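Local coordinates for protein cysteine hydrolase (Staphylococcus aureus, PDB 6KUA) that probably hydrolyses nicotinamide to nicotinic acid and ammonia, as a zinc-containing nicotinamidase of the isochorismatase family, at residues A[8-13]-A[51-56]; A[105-110]-A[138-143]. All coordinates share one frame; numbering follows the deposited sequence.

Contact 1 of 2, residues A[8-13]-A[51-56]. With ZN (zinc ion), chain I.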
loop_
_atom_site.group_PDB
_atom_site.type_symbol
_atom_site.label_atom_id
_atom_site.label_comp_id
_atom_site.label_asym_id
_atom_site.label_seq_id
_atom_site.Cartn_x
_atom_site.Cartn_y
_atom_site.Cartn_z
ATOM N N VAL A 8 1.525 17.297 -11.789
ATOM C CA VAL A 8 1.078 18.659 -11.494
ATOM C C VAL A 8 0.112 18.582 -10.322
ATOM O O VAL A 8 -1.035 18.146 -10.475
ATOM C CB VAL A 8 0.427 19.327 -12.709
ATOM C CG1 VAL A 8 0.013 20.765 -12.367
ATOM C CG2 VAL A 8 1.392 19.286 -13.884
ATOM N N VAL A 9 0.575 19.009 -9.151
ATOM C CA VAL A 9 -0.136 18.790 -7.893
ATOM C C VAL A 9 -0.945 20.032 -7.528
ATOM O O VAL A 9 -0.388 21.122 -7.340
ATOM C CB VAL A 9 0.841 18.414 -6.768
ATOM C CG1 VAL A 9 0.084 18.107 -5.487
ATOM C CG2 VAL A 9 1.681 17.208 -7.189
ATOM N N ASP A 10 -2.270 19.853 -7.459
ATOM C CA ASP A 10 -3.220 20.787 -6.836
ATOM C C ASP A 10 -3.080 22.230 -7.318
ATOM O O ASP A 10 -3.163 23.179 -6.531
ATOM C CB ASP A 10 -3.112 20.718 -5.314
ATOM C CG ASP A 10 -3.894 19.568 -4.752
ATOM O OD1 ASP A 10 -5.094 19.452 -5.092
ATOM O OD2 ASP A 10 -3.311 18.759 -3.998
ATOM N N TYR A 11 -2.916 22.413 -8.628
ATOM C CA TYR A 11 -2.788 23.764 -9.176
ATOM C C TYR A 11 -4.158 24.326 -9.561
ATOM O O TYR A 11 -4.431 24.656 -10.712
ATOM C CB TYR A 11 -1.839 23.772 -10.365
ATOM C CG TYR A 11 -1.275 25.146 -10.585
ATOM C CD1 TYR A 11 -0.312 25.653 -9.730
ATOM C CD2 TYR A 11 -1.748 25.959 -11.609
ATOM C CE1 TYR A 11 0.199 26.915 -9.902
ATOM C CE2 TYR A 11 -1.251 27.235 -11.791
ATOM C CZ TYR A 11 -0.277 27.705 -10.934
ATOM O OH TYR A 11 0.242 28.958 -11.105
ATOM N N SER A 12 -5.022 24.436 -8.559
ATOM C CA SER A 12 -6.413 24.816 -8.746
ATOM C C SER A 12 -6.652 26.267 -8.352
ATOM O O SER A 12 -5.877 26.873 -7.604
ATOM C CB SER A 12 -7.334 23.918 -7.924
ATOM O OG SER A 12 -7.310 24.306 -6.567
ATOM N N TYR A 13 -7.763 26.808 -8.864
ATOM C CA TYR A 13 -8.176 28.172 -8.542
ATOM C C TYR A 13 -8.265 28.391 -7.029
ATOM O O TYR A 13 -7.803 29.418 -6.515
ATOM C CB TYR A 13 -9.518 28.460 -9.229
ATOM C CG TYR A 13 -10.083 29.864 -9.061
ATOM C CD1 TYR A 13 -9.730 30.891 -9.936
ATOM C CD2 TYR A 13 -10.999 30.151 -8.049
ATOM C CE1 TYR A 13 -10.256 32.171 -9.795
ATOM C CE2 TYR A 13 -11.532 31.428 -7.900
ATOM C CZ TYR A 13 -11.157 32.434 -8.775
ATOM O OH TYR A 13 -11.681 33.703 -8.625
ATOM N N PHE A 51 -2.401 15.378 -13.895
ATOM C CA PHE A 51 -2.933 16.459 -13.081
ATOM C C PHE A 51 -3.634 15.840 -11.875
ATOM O O PHE A 51 -4.611 15.099 -12.035
ATOM C CB PHE A 51 -3.882 17.341 -13.899
ATOM C CG PHE A 51 -3.199 18.086 -15.021
ATOM C CD1 PHE A 51 -3.007 17.488 -16.251
ATOM C CD2 PHE A 51 -2.737 19.383 -14.832
ATOM C CE1 PHE A 51 -2.366 18.175 -17.294
ATOM C CE2 PHE A 51 -2.108 20.069 -15.848
ATOM C CZ PHE A 51 -1.919 19.467 -17.085
ATOM N N LEU A 52 -3.099 16.101 -10.683
ATOM C CA LEU A 52 -3.561 15.488 -9.443
ATOM C C LEU A 52 -4.284 16.539 -8.614
ATOM O O LEU A 52 -3.704 17.580 -8.292
ATOM C CB LEU A 52 -2.391 14.896 -8.664
ATOM C CG LEU A 52 -1.848 13.695 -9.431
ATOM C CD1 LEU A 52 -0.346 13.820 -9.648
ATOM C CD2 LEU A 52 -2.210 12.425 -8.689
ATOM N N MET A 53 -5.541 16.259 -8.255
ATOM C CA MET A 53 -6.421 17.284 -7.702
ATOM C C MET A 53 -7.216 16.781 -6.506
ATOM O O MET A 53 -7.920 15.775 -6.600
ATOM C CB MET A 53 -7.387 17.789 -8.776
ATOM C CG MET A 53 -6.674 18.449 -9.946
ATOM S SD MET A 53 -6.072 20.081 -9.495
ATOM C CE MET A 53 -7.361 20.542 -8.353
ATOM N N ASP A 54 -7.099 17.502 -5.395
ATOM C CA ASP A 54 -7.932 17.284 -4.222
ATOM C C ASP A 54 -9.401 17.158 -4.605
ATOM O O ASP A 54 -9.954 18.011 -5.306
ATOM C CB ASP A 54 -7.753 18.448 -3.241
ATOM C CG ASP A 54 -6.917 18.071 -2.032
ATOM O OD1 ASP A 54 -6.998 16.891 -1.600
ATOM O OD2 ASP A 54 -6.177 18.951 -1.520
ATOM N N LEU A 55 -10.015 16.067 -4.166
ATOM C CA LEU A 55 -11.448 15.868 -4.302
ATOM C C LEU A 55 -12.115 16.348 -3.023
ATOM O O LEU A 55 -11.642 16.040 -1.926
ATOM C CB LEU A 55 -11.768 14.391 -4.550
ATOM C CG LEU A 55 -13.208 14.085 -4.966
ATOM C CD1 LEU A 55 -13.737 15.193 -5.855
ATOM C CD2 LEU A 55 -13.319 12.738 -5.662
ATOM N N HIS A 56 -13.190 17.115 -3.161
ATOM C CA HIS A 56 -13.993 17.492 -1.997
ATOM C C HIS A 56 -15.457 17.711 -2.359
ATOM O O HIS A 56 -16.345 17.114 -1.750
ATOM C CB HIS A 56 -13.426 18.742 -1.338
ATOM C CG HIS A 56 -12.243 18.475 -0.463
ATOM N ND1 HIS A 56 -12.250 17.513 0.525
ATOM C CD2 HIS A 56 -11.010 19.035 -0.435
ATOM C CE1 HIS A 56 -11.075 17.497 1.129
ATOM N NE2 HIS A 56 -10.305 18.411 0.566
HETATM ZN ZN ZN I . -8.295 19.487 0.697
#
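Two side-chain rotations bring Asp-10 and Met-53 across to the opposite segment. In Asp-10, CG lies anti to the carbonyl carbon (chi1 -82°), and the carboxylate reaches across to the last residue of strand 48-54. Met-53 is bent at chi2 and again at chi3 (-33°), where the second bend places CE against Ser-12. Asp-10 OD1 accepts the backbone N of Asp-54 at 2.8 Å on its syn side and slightly out of the carboxylate plane; the bond is nearly straight, at 172°. The same oxygen has Asp-54 CB 3.4 Å away. Its other oxygen, OD2, is salt-bridged to Lys-104, so the carboxylate is held from both ends. The Met-53 CE to Ser-12 CB distance of 3.4 Å is tighter than usual for two carbons, and it sets the methyl group beside the N-cap residue of helix 13-16.

Before this point the two segments are adjacent parallel strands of the five-stranded sheet of the isochorismatase fold. Leu-52 carries the pairing: its N donates to Val-8 O (2.9 Å) and its O accepts from Asp-10 N (2.8 Å), so that one residue bonds to both neighbours of its partner Val-9, as in a parallel pair. Val-8 and Phe-51 point to the same sheet face, side by side, with Val-8 CB 3.8 Å from Phe-51 CD2; Ile-39 of helix 32-44 packs on that ring. Val-9 and Leu-52 occupy the other face. At the strand ends the Asp-10 and Asp-54 carboxylates cross obliquely, and the Asp-54 group is the one nearer the zinc ion. Zinc is bound by His-56 NE2 at 2.3 Å, whereas Asp-54 OD2 stands 3.1 Å from it, longer than a usual zinc-oxygen bond. The pairing of Asp-10 with Lys-104 is consistent with the Asp-Lys-Cys triad of nicotinamidases.

Contact 2 of 2, residues A[105-110]-A[138-143]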
loop_
_atom_site.group_PDB
_atom_site.type_symbol
_atom_site.label_atom_id
_atom_site.label_comp_id
_atom_site.label_asym_id
_atom_site.label_seq_id
_atom_site.Cartn_x
_atom_site.Cartn_y
_atom_site.Cartn_z
ATOM N N THR A 105 -7.669 11.915 -2.359
ATOM C CA THR A 105 -8.393 12.203 -1.127
ATOM C C THR A 105 -7.488 12.672 0.009
ATOM O O THR A 105 -7.999 13.160 1.021
ATOM C CB THR A 105 -9.207 10.970 -0.671
ATOM O OG1 THR A 105 -8.348 9.831 -0.469
ATOM C CG2 THR A 105 -10.293 10.612 -1.713
ATOM N N ARG A 106 -6.172 12.541 -0.121
ATOM C CA ARG A 106 -5.223 13.061 0.862
ATOM C C ARG A 106 -4.228 13.967 0.150
ATOM O O ARG A 106 -4.274 14.134 -1.075
ATOM C CB ARG A 106 -4.501 11.927 1.608
ATOM C CG ARG A 106 -5.401 10.994 2.457
ATOM C CD ARG A 106 -6.104 11.704 3.623
ATOM N NE ARG A 106 -6.970 10.800 4.396
ATOM C CZ ARG A 106 -8.286 10.651 4.200
ATOM N NH1 ARG A 106 -8.981 9.801 4.951
ATOM N NH2 ARG A 106 -8.921 11.346 3.253
ATOM N N TYR A 107 -3.319 14.565 0.925
ATOM C CA TYR A 107 -2.262 15.374 0.320
ATOM C C TYR A 107 -1.427 14.551 -0.658
ATOM O O TYR A 107 -1.072 15.033 -1.741
ATOM C CB TYR A 107 -1.344 15.957 1.396
ATOM C CG TYR A 107 -2.032 16.653 2.562
ATOM C CD1 TYR A 107 -2.847 17.758 2.364
ATOM C CD2 TYR A 107 -1.831 16.211 3.866
ATOM C CE1 TYR A 107 -3.469 18.395 3.441
ATOM C CE2 TYR A 107 -2.430 16.837 4.946
ATOM C CZ TYR A 107 -3.242 17.930 4.728
ATOM O OH TYR A 107 -3.837 18.543 5.808
ATOM N N ASP A 108 -1.084 13.313 -0.276
ATOM C CA ASP A 108 -0.199 12.453 -1.058
ATOM C C ASP A 108 -0.917 11.966 -2.312
ATOM O O ASP A 108 -1.917 11.252 -2.226
ATOM C CB ASP A 108 0.248 11.278 -0.185
ATOM C CG ASP A 108 1.053 10.209 -0.939
ATOM O OD1 ASP A 108 1.374 10.351 -2.149
ATOM O OD2 ASP A 108 1.379 9.195 -0.280
ATOM N N SER A 109 -0.365 12.309 -3.475
ATOM C CA SER A 109 -0.978 11.973 -4.758
ATOM C C SER A 109 -1.050 10.468 -5.012
ATOM O O SER A 109 -1.821 10.037 -5.880
ATOM C CB SER A 109 -0.185 12.639 -5.884
ATOM O OG SER A 109 -0.265 14.063 -5.811
ATOM N N PHE A 110 -0.261 9.665 -4.296
ATOM C CA PHE A 110 -0.269 8.218 -4.476
ATOM C C PHE A 110 -1.245 7.499 -3.546
ATOM O O PHE A 110 -1.544 6.323 -3.780
ATOM C CB PHE A 110 1.129 7.638 -4.246
ATOM C CG PHE A 110 2.147 8.054 -5.277
ATOM C CD1 PHE A 110 2.791 9.284 -5.190
ATOM C CD2 PHE A 110 2.466 7.208 -6.333
ATOM C CE1 PHE A 110 3.755 9.661 -6.142
ATOM C CE2 PHE A 110 3.422 7.581 -7.297
ATOM C CZ PHE A 110 4.062 8.807 -7.197
ATOM N N VAL A 138 3.062 18.537 -2.296
ATOM C CA VAL A 138 4.278 18.191 -3.024
ATOM C C VAL A 138 5.165 17.283 -2.174
ATOM O O VAL A 138 5.651 16.240 -2.635
ATOM C CB VAL A 138 5.011 19.474 -3.437
ATOM C CG1 VAL A 138 6.346 19.141 -4.054
ATOM C CG2 VAL A 138 4.117 20.312 -4.382
ATOM N N LEU A 139 5.385 17.672 -0.913
ATOM C CA LEU A 139 6.243 16.899 -0.016
ATOM C C LEU A 139 5.707 15.485 0.179
ATOM O O LEU A 139 6.444 14.502 0.044
ATOM C CB LEU A 139 6.358 17.616 1.341
ATOM C CG LEU A 139 6.912 16.770 2.501
ATOM C CD1 LEU A 139 8.407 16.602 2.352
ATOM C CD2 LEU A 139 6.580 17.375 3.890
ATOM N N HIS A 140 4.417 15.367 0.515
ATOM C CA HIS A 140 3.825 14.049 0.724
ATOM C C HIS A 140 3.888 13.211 -0.549
ATOM O O HIS A 140 4.153 12.004 -0.493
ATOM C CB HIS A 140 2.378 14.184 1.206
ATOM C CG HIS A 140 2.245 14.702 2.610
ATOM N ND1 HIS A 140 1.245 14.283 3.462
ATOM C CD2 HIS A 140 2.966 15.621 3.304
ATOM C CE1 HIS A 140 1.354 14.915 4.619
ATOM N NE2 HIS A 140 2.391 15.728 4.554
ATOM N N THR A 141 3.609 13.828 -1.699
ATOM C CA THR A 141 3.739 13.120 -2.966
ATOM C C THR A 141 5.182 12.692 -3.203
ATOM O O THR A 141 5.434 11.551 -3.596
ATOM C CB THR A 141 3.236 14.005 -4.111
ATOM O OG1 THR A 141 1.842 14.274 -3.919
ATOM C CG2 THR A 141 3.447 13.333 -5.483
ATOM N N ALA A 142 6.146 13.589 -2.935
ATOM C CA ALA A 142 7.557 13.265 -3.160
ATOM C C ALA A 142 8.020 12.106 -2.281
ATOM O O ALA A 142 8.789 11.248 -2.729
ATOM C CB ALA A 142 8.431 14.499 -2.910
ATOM N N ILE A 143 7.544 12.053 -1.033
ATOM C CA ILE A 143 7.944 10.990 -0.113
ATOM C C ILE A 143 7.442 9.634 -0.595
ATOM O O ILE A 143 8.179 8.642 -0.567
ATOM C CB ILE A 143 7.444 11.294 1.311
ATOM C CG1 ILE A 143 8.233 12.462 1.893
ATOM C CG2 ILE A 143 7.568 10.039 2.191
ATOM C CD1 ILE A 143 7.569 13.104 3.057
HETATM O O HOH W 1 -1.069 12.674 2.672
HETATM O O HOH W 2 2.928 10.212 1.796
#
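Ser-109 and Thr-141 supply the direct hydrogen bonds. Thr-141 OG1, anti to its carbonyl carbon (chi1 -63°), accepts from Ser-109 N at 3.0 Å, with an N-H...O angle of 159°, and from Ser-109 OG at 2.8 Å. It is also bonded to Cys-137 O, one turn back in helix 137-147.

The aromatic contact is an offset edge-to-face pair. Tyr-107 turns its ring edge to the face of His-140, with the planes at 87° and Tyr-107 CD2 3.5 Å from His-140 CE1. Apolar contact comes from Phe-110, whose CE1 lies 3.7 Å from Thr-141 CG2, their side chains crossing at about a right angle.

Water adds two bridges. One joins Asp-108 N to His-140 ND1, lying in the plane of the imidazole at its edge; the other donates to His-140 O and to Asp-108 OD2, which is also hydrogen-bonded to Ser-144 OG. Asp-108 OD1 accepts Phe-110 N (2.8 Å), making an Asx turn within the loop.

With three bonds at Thr-141 OG1, the rotation of that hydroxyl is restricted. Both His-140 nitrogens are also engaged, because NE2 meets His-173 of the second subunit, which would tie the ring's orientation to the subunit interface.

In the fold
From the N terminus, strand 4-9 leads through helix 32-44 into strand 48-54, and contact 1 closes this beta-alpha-beta unit at the sheet centre. The chain then passes helix 84-93 and strand 99-104, at the sheet edge, before contact 2 opens at 105-110. That contact closes a second loop, running through helix 115-121 and strand 126-132 to helix 137-147. The loops follow in series, neither nesting nor crossing, yet the centres of the two contacts are about 11 Å apart and they touch: Leu-52 CD2 lies 3.5 Å from Ser-109 CB. Lys-104 joins them further, salt-bridged to Asp-10 and hydrogen-bonded to Tyr-107 O.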